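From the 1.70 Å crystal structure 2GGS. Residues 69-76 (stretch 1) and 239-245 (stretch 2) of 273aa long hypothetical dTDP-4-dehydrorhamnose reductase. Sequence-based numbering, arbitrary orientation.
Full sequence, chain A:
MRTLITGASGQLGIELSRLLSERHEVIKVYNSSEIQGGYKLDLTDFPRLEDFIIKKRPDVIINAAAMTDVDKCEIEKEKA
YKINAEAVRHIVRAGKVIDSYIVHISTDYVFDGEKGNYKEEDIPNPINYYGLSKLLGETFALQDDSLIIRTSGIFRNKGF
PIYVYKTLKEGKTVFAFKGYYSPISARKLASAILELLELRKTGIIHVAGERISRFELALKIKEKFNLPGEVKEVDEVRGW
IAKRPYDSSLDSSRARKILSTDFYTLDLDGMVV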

# COMPACT_ATOMS: atom_id res chain seq x y z
N ASP A 69 -9.27 -4.75 0.99
CA ASP A 69 -10.67 -4.35 1.16
C ASP A 69 -10.94 -4.23 2.65
O ASP A 69 -11.05 -5.23 3.39
CB ASP A 69 -11.61 -5.36 0.51
CG ASP A 69 -13.08 -4.93 0.58
OD1 ASP A 69 -13.55 -4.37 1.60
OD2 ASP A 69 -13.78 -5.18 -0.43
N VAL A 70 -11.01 -2.99 3.11
CA VAL A 70 -11.13 -2.69 4.53
C VAL A 70 -12.37 -3.32 5.19
O VAL A 70 -12.29 -3.86 6.30
CB VAL A 70 -11.04 -1.17 4.78
CG1 VAL A 70 -11.29 -0.84 6.24
CG2 VAL A 70 -9.69 -0.66 4.28
N ASP A 71 -13.51 -3.27 4.50
CA ASP A 71 -14.74 -3.77 5.11
C ASP A 71 -14.76 -5.28 5.15
O ASP A 71 -15.20 -5.87 6.14
CB ASP A 71 -15.96 -3.22 4.39
CG ASP A 71 -16.04 -1.73 4.51
OD1 ASP A 71 -16.15 -1.24 5.66
OD2 ASP A 71 -15.89 -1.06 3.47
N LYS A 72 -14.21 -5.89 4.11
CA LYS A 72 -14.05 -7.34 4.08
C LYS A 72 -13.14 -7.80 5.22
O LYS A 72 -13.45 -8.78 5.90
CB LYS A 72 -13.50 -7.79 2.75
CG LYS A 72 -14.62 -7.89 1.71
CD LYS A 72 -14.18 -8.61 0.43
CE LYS A 72 -15.32 -8.60 -0.59
NZ LYS A 72 -16.09 -7.32 -0.58
N CYS A 73 -12.04 -7.07 5.46
CA CYS A 73 -11.14 -7.43 6.58
C CYS A 73 -11.88 -7.41 7.94
O CYS A 73 -11.51 -8.16 8.85
CB CYS A 73 -9.91 -6.50 6.66
SG CYS A 73 -8.71 -6.70 5.38
N GLU A 74 -12.88 -6.54 8.09
CA GLU A 74 -13.56 -6.37 9.36
C GLU A 74 -14.43 -7.57 9.70
O GLU A 74 -14.57 -7.91 10.88
CB GLU A 74 -14.41 -5.08 9.35
CG GLU A 74 -14.85 -4.60 10.70
CD GLU A 74 -13.73 -3.90 11.49
OE1 GLU A 74 -12.62 -3.77 10.97
OE2 GLU A 74 -13.96 -3.49 12.64
N ILE A 75 -14.98 -8.21 8.67
CA ILE A 75 -15.82 -9.41 8.82
C ILE A 75 -14.99 -10.70 8.74
O ILE A 75 -15.15 -11.62 9.58
CB ILE A 75 -16.92 -9.51 7.75
CG1 ILE A 75 -17.65 -8.18 7.50
CG2 ILE A 75 -17.93 -10.61 8.10
CD1 ILE A 75 -18.01 -7.96 6.00
N GLU A 76 -14.09 -10.79 7.76
CA GLU A 76 -13.33 -12.00 7.55
C GLU A 76 -11.96 -11.88 8.17
O GLU A 76 -10.93 -11.94 7.46
CB GLU A 76 -13.25 -12.36 6.08
CG GLU A 76 -14.63 -12.42 5.45
CD GLU A 76 -14.53 -12.27 4.00
OE1 GLU A 76 -13.59 -12.85 3.44
OE2 GLU A 76 -15.38 -11.56 3.40
N GLY A 239 -22.94 2.27 4.48
CA GLY A 239 -22.49 1.04 3.86
C GLY A 239 -21.19 0.53 4.46
O GLY A 239 -20.95 -0.68 4.46
N TRP A 240 -20.36 1.44 4.97
CA TRP A 240 -19.09 1.06 5.62
C TRP A 240 -19.34 0.18 6.84
O TRP A 240 -20.20 0.49 7.68
CB TRP A 240 -18.28 2.31 6.00
CG TRP A 240 -17.43 2.85 4.87
CD1 TRP A 240 -17.42 2.40 3.59
CD2 TRP A 240 -16.52 3.96 4.91
NE1 TRP A 240 -16.54 3.14 2.82
CE2 TRP A 240 -15.97 4.10 3.62
CE3 TRP A 240 -16.11 4.85 5.92
CZ2 TRP A 240 -15.02 5.09 3.30
CZ3 TRP A 240 -15.15 5.84 5.60
CH2 TRP A 240 -14.62 5.94 4.30
N ILE A 241 -18.61 -0.93 6.92
CA ILE A 241 -18.62 -1.78 8.11
C ILE A 241 -17.53 -1.31 9.09
O ILE A 241 -17.81 -1.10 10.27
CB ILE A 241 -18.46 -3.30 7.76
CG1 ILE A 241 -19.68 -3.83 6.99
CG2 ILE A 241 -18.28 -4.13 9.03
CD1 ILE A 241 -19.42 -4.11 5.53
N ALA A 242 -16.31 -1.13 8.61
CA ALA A 242 -15.21 -0.73 9.49
C ALA A 242 -15.16 0.77 9.75
O ALA A 242 -15.61 1.56 8.93
CB ALA A 242 -13.88 -1.21 8.89
N LYS A 243 -14.62 1.17 10.90
CA LYS A 243 -14.37 2.58 11.21
C LYS A 243 -13.09 2.98 10.51
O LYS A 243 -12.14 2.20 10.50
CB LYS A 243 -14.23 2.78 12.70
CG LYS A 243 -15.55 2.70 13.49
CD LYS A 243 -15.37 2.11 14.92
CE LYS A 243 -15.52 0.56 14.99
NZ LYS A 243 -16.80 0.04 14.37
N ARG A 244 -13.08 4.16 9.88
CA ARG A 244 -11.83 4.71 9.29
C ARG A 244 -11.22 5.72 10.25
O ARG A 244 -11.96 6.43 10.93
CB ARG A 244 -12.12 5.39 7.94
CG ARG A 244 -12.04 4.49 6.70
CD ARG A 244 -12.96 3.28 6.77
NE ARG A 244 -13.00 2.62 5.47
CZ ARG A 244 -13.88 1.65 5.17
NH1 ARG A 244 -14.75 1.23 6.09
NH2 ARG A 244 -13.88 1.08 3.97
N PRO A 245 -9.87 5.80 10.31
CA PRO A 245 -9.22 6.84 11.13
C PRO A 245 -9.55 8.23 10.60
O PRO A 245 -9.59 8.44 9.40
CB PRO A 245 -7.71 6.52 11.00
CG PRO A 245 -7.60 5.71 9.73
CD PRO A 245 -8.89 4.93 9.63
O HOH W 1 -13.62 -0.80 12.74

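A short helix, residues 70-75, meets a segment with no regular helix or strand. Their backbones come nearest at Asp71 and Ile241, whose CA atoms lie 5.3 Å apart, and the contact is organised around the carboxylate of Asp71.

That carboxylate faces four N-H donors from the second stretch. Its OD1 accepts from the backbone N of Ile241 at 2.8 Å and from the backbone N of Ala242 at 3.0 Å, the latter nearly straight. One side-chain oxygen, Asp71 OD1, thus accepts from two successive amides. The same OD1 also accepts from Arg244 NH1 at 2.9 Å, while Asp71 OD2 takes Arg244 NH2 at 3.0 Å and 176°. The two parallel N-H bonds of a guanidinium match the two oxygens of a carboxylate, so the salt bridge is bidentate. The Asp71 side chain, with its CA-to-CB bond pointing toward the second stretch, places its carboxylate against these donors and supplies the negative charge to pair with Arg244. Arg244 NH1 has a second acceptor in its own stretch, the carbonyl O of Ala242 at 3.0 Å, which helps hold the guanidinium in position. With Asp71 OD1 near the plane at its edge, one guanidinium face remains free to cover Val70, whose CB lies 3.7 Å from Arg244 NH2.

Apolar contacts flank this polar centre. The Ala242 methyl, pointing toward the helix, touches both Val70 and Glu74: Val70 CG1 packs 3.7 Å from Ala242 CB, and Glu74 OE1 is 3.5 Å from Ala242 CB. The aliphatic part of Glu74 is useful too, its CG resting 3.8 Å from Ile241 CG2. Farther along, Ile75 CD1 reaches Ile241 CD1 at 4.1 Å, a looser contact between exposed side chains.

Glu74 satisfies its two oxygens separately. OE1 is hydrogen-bonded elsewhere in the structure; OE2 accepts from a water at 2.7 Å, and that water accepts in turn from Lys243 N at 2.9 Å. The water thus carries the helix's acceptor to a third consecutive amide of the second stretch, after those of Ile241 and Ala242.

Asp69 caps the start of the helix. At the N-cap, its OD1 accepts from Lys72 N at 3.0 Å and, weakly, from Asp71 N at 3.1 Å, satisfying amides that have no preceding helical turn to supply carbonyls. Its OD2 forms a salt bridge with Lys72 NZ at 3.2 Å, on a side chain whose CA-to-CB bond points away from the second stretch.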